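Local coordinates for HK97 Family Phage Portal Protein (Corynebacterium diphtheriae, PDB 3KDR), which probably forms the ring-shaped portal at one vertex of an HK97-family phage capsid, the channel through which the DNA is packaged and leaves, at the interface of chains A and B. Residues are numbered along the deposited sequence; one frame, centred on the assembly and turned at random. Chains: chain A/B, HK97 Family Phage Portal Protein.

Contact 1: the interface of chains A and B. Residues chain A 156, 203-204; chain B 152, 155, 158, 184, 200, 202.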
ATOM      1  N   ALA A 156     -34.663   2.602   8.835  1.00 14.91           N
ATOM      2  CA  ALA A 156     -35.765   2.016   8.083  1.00 14.69           C
ATOM      3  C   ALA A 156     -37.043   2.056   8.842  1.00 14.85           C
ATOM      4  O   ALA A 156     -38.087   2.064   8.204  1.00 16.68           O
ATOM      5  CB  ALA A 156     -35.476   0.597   7.730  1.00 14.90           C
ATOM      6  N   HIS A 203     -34.681   2.523  14.421  1.00 15.58           N
ATOM      7  CA  HIS A 203     -34.262   1.110  14.300  1.00 15.70           C
ATOM      8  C   HIS A 203     -33.963   0.783  12.846  1.00 15.62           C
ATOM      9  O   HIS A 203     -34.405   1.490  11.953  1.00 15.58           O
ATOM     10  CB  HIS A 203     -35.384   0.185  14.771  1.00 15.99           C
ATOM     11  CG  HIS A 203     -35.875   0.497  16.144  1.00 15.04           C
ATOM     12  ND1 HIS A 203     -35.175   0.135  17.263  1.00 13.33           N
ATOM     13  CD2 HIS A 203     -36.985   1.140  16.574  1.00 15.44           C
ATOM     14  CE1 HIS A 203     -35.837   0.539  18.331  1.00 17.27           C
ATOM     15  NE2 HIS A 203     -36.949   1.143  17.942  1.00 15.93           N
ATOM     16  N   GLU A 204     -33.236  -0.298  12.599  1.00 15.41           N
ATOM     17  CA  GLU A 204     -32.933  -0.692  11.235  1.00 15.03           C
ATOM     18  C   GLU A 204     -32.128   0.358  10.472  1.00 14.37           C
ATOM     19  O   GLU A 204     -32.545   0.852   9.426  1.00 13.02           O
ATOM     20  CB  GLU A 204     -34.211  -0.970  10.472  1.00 15.22           C
ATOM     21  CG  GLU A 204     -35.066  -1.985  11.123  1.00 16.66           C
ATOM     22  CD  GLU A 204     -35.123  -3.248  10.355  1.00 20.46           C
ATOM     23  OE1 GLU A 204     -36.241  -3.586   9.957  1.00 25.15           O
ATOM     24  OE2 GLU A 204     -34.080  -3.905  10.133  1.00 22.01           O
TER
ATOM     25  N   GLN B 152     -31.835  -2.024   3.422  1.00 22.51           N
ATOM     26  CA  GLN B 152     -32.564  -1.107   4.264  1.00 22.37           C
ATOM     27  C   GLN B 152     -33.192  -1.756   5.492  1.00 21.86           C
ATOM     28  O   GLN B 152     -33.561  -1.023   6.427  1.00 23.51           O
ATOM     29  CB  GLN B 152     -33.674  -0.485   3.442  1.00 22.50           C
ATOM     30  CG  GLN B 152     -33.184   0.176   2.190  1.00 22.47           C
ATOM     31  CD  GLN B 152     -34.307   0.891   1.471  1.00 22.98           C
ATOM     32  OE1 GLN B 152     -34.784   0.406   0.440  1.00 21.55           O
ATOM     33  NE2 GLN B 152     -34.763   2.049   2.029  1.00 21.21           N
ATOM     34  N   ALA B 155     -32.263  -6.188   9.806  1.00 14.16           N
ATOM     35  CA  ALA B 155     -32.600  -7.115  10.916  1.00 13.09           C
ATOM     36  C   ALA B 155     -33.621  -8.042  10.452  1.00 12.39           C
ATOM     37  O   ALA B 155     -34.680  -7.603  10.089  1.00 13.29           O
ATOM     38  CB  ALA B 155     -33.157  -6.372  12.122  1.00 12.39           C
ATOM     39  N   ILE B 158     -37.527  -8.987  14.336  1.00 12.17           N
ATOM     40  CA  ILE B 158     -37.946  -7.856  15.131  1.00 11.88           C
ATOM     41  C   ILE B 158     -38.768  -8.394  16.280  1.00 11.71           C
ATOM     42  O   ILE B 158     -39.667  -9.198  16.097  1.00 11.59           O
ATOM     43  CB  ILE B 158     -38.820  -6.943  14.315  1.00 11.79           C
ATOM     44  CG1 ILE B 158     -37.980  -6.341  13.206  1.00 13.28           C
ATOM     45  CG2 ILE B 158     -39.435  -5.896  15.170  1.00  9.91           C
ATOM     46  CD1 ILE B 158     -37.120  -5.185  13.655  1.00 14.64           C
ATOM     47  N   ARG B 184     -43.136  -1.652   8.547  1.00 19.17           N
ATOM     48  CA  ARG B 184     -42.022  -2.193   7.790  1.00 20.86           C
ATOM     49  C   ARG B 184     -42.289  -2.202   6.324  1.00 21.83           C
ATOM     50  O   ARG B 184     -41.494  -1.734   5.521  1.00 22.19           O
ATOM     51  CB  ARG B 184     -41.700  -3.606   8.230  1.00 21.31           C
ATOM     52  CG  ARG B 184     -40.470  -3.629   9.120  1.00 22.20           C
ATOM     53  CD  ARG B 184     -40.552  -4.694  10.137  1.00 22.34           C
ATOM     54  NE  ARG B 184     -39.994  -5.959   9.666  1.00 22.82           N
ATOM     55  CZ  ARG B 184     -38.699  -6.204   9.493  1.00 23.56           C
ATOM     56  NH1 ARG B 184     -37.777  -5.283   9.710  1.00 23.51           N
ATOM     57  NH2 ARG B 184     -38.326  -7.399   9.101  1.00 25.91           N
ATOM     58  N   VAL B 200     -39.458  -1.951  20.722  1.00 15.31           N
ATOM     59  CA  VAL B 200     -38.973  -2.795  19.660  1.00 14.89           C
ATOM     60  C   VAL B 200     -37.481  -3.053  19.862  1.00 15.36           C
ATOM     61  O   VAL B 200     -36.738  -2.214  20.363  1.00 14.91           O
ATOM     62  CB  VAL B 200     -39.272  -2.313  18.193  1.00 15.05           C
ATOM     63  CG1 VAL B 200     -40.531  -1.435  18.112  1.00 13.16           C
ATOM     64  CG2 VAL B 200     -38.081  -1.707  17.578  1.00 11.68           C
ATOM     65  N   GLU B 202     -34.376  -5.073  17.689  1.00 17.00           N
ATOM     66  CA  GLU B 202     -34.020  -5.701  16.449  1.00 17.91           C
ATOM     67  C   GLU B 202     -32.976  -6.708  16.734  1.00 16.97           C
ATOM     68  O   GLU B 202     -32.139  -6.487  17.545  1.00 15.66           O
ATOM     69  CB  GLU B 202     -33.590  -4.682  15.408  1.00 18.62           C
ATOM     70  CG  GLU B 202     -32.355  -3.914  15.742  1.00 23.05           C
ATOM     71  CD  GLU B 202     -32.341  -2.577  15.025  1.00 29.78           C
ATOM     72  OE1 GLU B 202     -33.123  -2.419  14.043  1.00 32.47           O
ATOM     73  OE2 GLU B 202     -31.545  -1.695  15.433  1.00 33.89           O
TER
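A:Glu204, in strand 198-205 of chain A, reaches into a polar corner of chain B made by strand 199-203, strand 157-161, the one-residue strand at B:Ala155, and the end of helix 170-184. Its CB passes near the backbone carbonyl of B:Gln152, the last residue of helix 134-152. CG of A:Glu204 sits beside the backbone N, anti to the carbonyl carbon (chi1 -56°), and packs 3.5 Å from OE1 of B:Glu202. A bend at chi2 (-111°) then turns the carboxylate toward B:Ala155 and B:Arg184. OE2 of A:Glu204 accepts a hydrogen bond from the backbone N of B:Ala155 at 2.9 Å, met nearly along the C-O axis. The other oxygen, OE1, pairs with NH1 of B:Arg184 as opposite charges. The two are modelled too close for the detail to carry weight, and no straight N-H bond is shown. The carboxylate carbon lies at the guanidinium edge, in its plane, and the two planes are 19° apart. CG1 of B:Ile158 lies over one face of that guanidinium, 3.6 Å above its plane, and may help fix its rotation. The backbone is held too: N of A:Glu204 donates to OE1 of B:Glu202 at 2.6 Å, on the syn lone pair. These two carboxylates are near each other; B:Arg184 probably offsets the charge of A:Glu204. One residue earlier, the imidazole of A:His203 turns a face toward B:Val200, whose CG2 sits over the ring centre, modelled too close to be taken literally. The charge of the histidine is not seen. The patch attaches strand 198-205 of chain A to chain B through side chains and probably helps to fix the register of neighbouring subunits in the portal ring.

Contact 2: the interface of chains A and B. Residues chain A 227, 253, 256-257; chain B 22, 26, 33, 247, 250-251, 254.
A:Phe257 has CG beside the backbone N, anti to the carbonyl carbon (chi1 -49°), which sends its ring from helix 247-270 of chain A toward the same helix of chain B. B:Met251, a selenomethionine, has CG anti to the backbone N (chi1 179°) and bends at chi2 and chi3, so that SE and CE reach past the CE1 rim of the ring, on the face of the A:Thr256 methyl. The two side chains slide past each other in opposite directions. The phenyl goes in tip first. CZ of A:Phe257 lies 3.8 Å from the carbonyl O of B:Ala247. It also touches CB of B:Arg250, and the backbone N of B:Met251 is at the ring edge, in plane. CG2 of the preceding A:Thr256 sits 3.7 Å above the ring plane, over the centre. That same methyl touches CE of B:Met251. B:Leu26 and B:Leu254 lie more loosely around the ring. Charged groups flank this apolar contact. A:Glu253 and B:Arg250 cross at about a right angle, and OE1 of A:Glu253 forms a long salt bridge of 3.5 Å to NH2 of B:Arg250. At another edge of the patch, B:Arg22 from helix 18-33 bends at chi2 and reaches A:Asn227. The backbone carbonyl carbon of A:Asn227 lies against one guanidinium face, offset toward the rim, while CD2 of B:Leu26 backs the opposite face, over its centre. The patch is largely helix against helix, with a loop residue, A:Asn227, at one end, as fits a portal ring. NH1 of B:Arg22 donates to the amide oxygen OD1 of A:Asn227 at 2.6 Å; OD1 is in the guanidinium plane, but NH1 stands above the amide plane, not on a lone pair.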
ATOM      1  N   ASN A 227     -23.957  -7.947 -22.434  1.00  6.04           N
ATOM      2  CA  ASN A 227     -22.851  -8.491 -23.149  1.00  5.65           C
ATOM      3  C   ASN A 227     -21.803  -7.459 -23.445  1.00  5.61           C
ATOM      4  O   ASN A 227     -21.238  -7.454 -24.514  1.00  6.35           O
ATOM      5  CB  ASN A 227     -23.361  -9.082 -24.454  1.00  5.87           C
ATOM      6  CG  ASN A 227     -22.701 -10.348 -24.795  1.00  6.49           C
ATOM      7  OD1 ASN A 227     -22.470 -11.185 -23.940  1.00  9.63           O
ATOM      8  ND2 ASN A 227     -22.367 -10.511 -26.053  1.00 10.08           N
ATOM      9  N   GLU A 253     -12.383  -4.756 -29.474  1.00  4.90           N
ATOM     10  CA  GLU A 253     -12.847  -5.431 -28.319  1.00  5.14           C
ATOM     11  C   GLU A 253     -14.377  -5.374 -28.280  1.00  5.30           C
ATOM     12  O   GLU A 253     -15.063  -6.383 -28.107  1.00  5.37           O
ATOM     13  CB  GLU A 253     -12.207  -4.726 -27.144  1.00  5.63           C
ATOM     14  CG  GLU A 253     -12.690  -5.071 -25.791  1.00  8.08           C
ATOM     15  CD  GLU A 253     -12.436  -6.488 -25.470  1.00 13.41           C
ATOM     16  OE1 GLU A 253     -13.222  -7.084 -24.656  1.00 15.02           O
ATOM     17  OE2 GLU A 253     -11.437  -7.000 -26.053  1.00 16.63           O
ATOM     18  N   THR A 256     -15.783  -7.633 -31.242  1.00  9.15           N
ATOM     19  CA  THR A 256     -15.508  -9.082 -31.252  1.00  9.16           C
ATOM     20  C   THR A 256     -16.418  -9.814 -30.311  1.00 10.69           C
ATOM     21  O   THR A 256     -17.005 -10.830 -30.688  1.00 12.00           O
ATOM     22  CB  THR A 256     -14.065  -9.348 -30.851  1.00  8.45           C
ATOM     23  OG1 THR A 256     -13.232  -8.808 -31.853  1.00  6.88           O
ATOM     24  CG2 THR A 256     -13.780 -10.734 -30.770  1.00  6.95           C
ATOM     25  N   PHE A 257     -16.551  -9.301 -29.093  1.00 11.84           N
ATOM     26  CA  PHE A 257     -17.427  -9.936 -28.121  1.00 12.38           C
ATOM     27  C   PHE A 257     -18.751  -9.186 -27.981  1.00 13.81           C
ATOM     28  O   PHE A 257     -19.818  -9.825 -27.839  1.00 15.31           O
ATOM     29  CB  PHE A 257     -16.734 -10.070 -26.784  1.00 12.00           C
ATOM     30  CG  PHE A 257     -15.381 -10.666 -26.895  1.00 10.17           C
ATOM     31  CD1 PHE A 257     -15.193 -12.028 -26.993  1.00 10.94           C
ATOM     32  CD2 PHE A 257     -14.303  -9.882 -26.953  1.00 10.05           C
ATOM     33  CE1 PHE A 257     -13.925 -12.584 -27.099  1.00  8.63           C
ATOM     34  CE2 PHE A 257     -13.049 -10.439 -27.083  1.00 10.96           C
ATOM     35  CZ  PHE A 257     -12.878 -11.800 -27.156  1.00  7.69           C
TER
ATOM     36  N   ARG B  22     -24.367 -13.850 -19.324  1.00  8.37           N
ATOM     37  CA  ARG B  22     -23.167 -13.364 -19.971  1.00  8.51           C
ATOM     38  C   ARG B  22     -22.276 -14.537 -20.395  1.00  8.58           C
ATOM     39  O   ARG B  22     -21.782 -14.573 -21.507  1.00  9.45           O
ATOM     40  CB  ARG B  22     -22.427 -12.425 -19.033  1.00  8.21           C
ATOM     41  CG  ARG B  22     -21.053 -12.018 -19.512  1.00  9.15           C
ATOM     42  CD  ARG B  22     -21.132 -11.058 -20.620  1.00  8.65           C
ATOM     43  NE  ARG B  22     -19.851 -10.423 -20.848  1.00 10.68           N
ATOM     44  CZ  ARG B  22     -19.359 -10.156 -22.058  1.00 13.68           C
ATOM     45  NH1 ARG B  22     -20.042 -10.479 -23.150  1.00 15.13           N
ATOM     46  NH2 ARG B  22     -18.182  -9.557 -22.193  1.00 12.79           N
ATOM     47  N   LEU B  26     -21.095 -15.709 -24.338  1.00  9.55           N
ATOM     48  CA  LEU B  26     -19.741 -15.932 -24.704  1.00  8.76           C
ATOM     49  C   LEU B  26     -19.627 -17.331 -25.267  1.00  8.93           C
ATOM     50  O   LEU B  26     -18.929 -17.541 -26.225  1.00  8.88           O
ATOM     51  CB  LEU B  26     -18.887 -15.816 -23.485  1.00  8.89           C
ATOM     52  CG  LEU B  26     -18.032 -14.569 -23.237  1.00  9.68           C
ATOM     53  CD1 LEU B  26     -18.266 -13.370 -24.213  1.00  7.94           C
ATOM     54  CD2 LEU B  26     -18.142 -14.179 -21.763  1.00  5.23           C
ATOM     55  N   ARG B  33     -21.116 -18.818 -34.175  1.00  5.17           N
ATOM     56  CA  ARG B  33     -20.372 -18.006 -35.103  1.00  6.01           C
ATOM     57  C   ARG B  33     -19.324 -18.780 -35.883  1.00  6.24           C
ATOM     58  O   ARG B  33     -18.940 -18.379 -36.973  1.00  6.53           O
ATOM     59  CB  ARG B  33     -19.748 -16.811 -34.375  1.00  6.24           C
ATOM     60  CG  ARG B  33     -20.775 -15.725 -34.138  1.00  8.07           C
ATOM     61  CD  ARG B  33     -20.170 -14.404 -33.778  1.00 10.50           C
ATOM     62  NE  ARG B  33     -19.157 -14.002 -34.737  1.00 11.71           N
ATOM     63  CZ  ARG B  33     -17.999 -13.430 -34.399  1.00 13.31           C
ATOM     64  NH1 ARG B  33     -17.720 -13.141 -33.095  1.00 12.21           N
ATOM     65  NH2 ARG B  33     -17.117 -13.130 -35.362  1.00 11.14           N
ATOM     66  N   ALA B 247      -8.128  -8.449 -28.175  1.00 17.78           N
ATOM     67  CA  ALA B 247      -9.231  -9.289 -28.607  1.00 16.10           C
ATOM     68  C   ALA B 247      -8.807 -10.705 -29.015  1.00 14.99           C
ATOM     69  O   ALA B 247      -9.406 -11.673 -28.583  1.00 14.82           O
ATOM     70  CB  ALA B 247      -9.936  -8.607 -29.756  1.00 15.57           C
ATOM     71  N   ARG B 250      -7.985 -12.965 -26.092  1.00  9.84           N
ATOM     72  CA  ARG B 250      -9.095 -13.429 -25.291  1.00  9.78           C
ATOM     73  C   ARG B 250      -9.925 -14.421 -26.052  1.00  8.38           C
ATOM     74  O   ARG B 250     -10.467 -15.318 -25.493  1.00  7.76           O
ATOM     75  CB  ARG B 250      -9.979 -12.278 -24.802  1.00 10.71           C
ATOM     76  CG  ARG B 250      -9.244 -10.978 -24.526  1.00 13.81           C
ATOM     77  CD  ARG B 250      -9.853 -10.076 -23.418  1.00 17.42           C
ATOM     78  NE  ARG B 250     -11.312  -9.885 -23.477  1.00 19.80           N
ATOM     79  CZ  ARG B 250     -12.168 -10.106 -22.454  1.00 22.91           C
ATOM     80  NH1 ARG B 250     -11.751 -10.538 -21.260  1.00 23.93           N
ATOM     81  NH2 ARG B 250     -13.470  -9.888 -22.607  1.00 22.80           N
HETATM   82  N   MSE B 251     -10.041 -14.259 -27.342  1.00  8.21           N
HETATM   83  CA  MSE B 251     -10.882 -15.158 -28.092  1.00  8.62           C
HETATM   84  C   MSE B 251     -10.192 -16.512 -28.118  1.00  8.25           C
HETATM   85  O   MSE B 251     -10.825 -17.574 -27.972  1.00  7.05           O
HETATM   86  CB  MSE B 251     -11.089 -14.626 -29.500  1.00  8.89           C
HETATM   87  CG  MSE B 251     -11.916 -15.468 -30.365  1.00 10.82           C
HETATM   88 SE   MSE B 251     -13.656 -15.782 -29.648  1.00 22.73          SE
HETATM   89  CE  MSE B 251     -14.714 -14.427 -30.623  1.00 17.11           C
ATOM     90  N   LEU B 254     -10.740 -17.964 -24.848  1.00  7.52           N
ATOM     91  CA  LEU B 254     -12.086 -18.367 -24.602  1.00  7.48           C
ATOM     92  C   LEU B 254     -12.343 -19.681 -25.324  1.00  8.15           C
ATOM     93  O   LEU B 254     -12.992 -20.603 -24.802  1.00  7.91           O
ATOM     94  CB  LEU B 254     -13.023 -17.293 -25.108  1.00  7.38           C
ATOM     95  CG  LEU B 254     -14.509 -17.596 -25.103  1.00  5.84           C
ATOM     96  CD1 LEU B 254     -14.962 -17.902 -23.700  1.00  2.20           C
ATOM     97  CD2 LEU B 254     -15.219 -16.427 -25.700  1.00  3.76           C
TER

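The C-alpha centres of contact 1 and contact 2 lie about 45 Å apart, and the two share no residue. Contact 1 joins mainly strands, with the ends of helices 134-152 and 170-184 nearby. Contact 2 joins helices, with helix 247-270 taking part from both chains. Neither has two-fold symmetry: different residues of the same protein face each other. This head-to-tail pairing can repeat from copy to copy, which suits a closed ring of the 12 copies in the deposited assembly. Two widely spaced points of attachment probably limit how far adjacent subunits can tilt against each other.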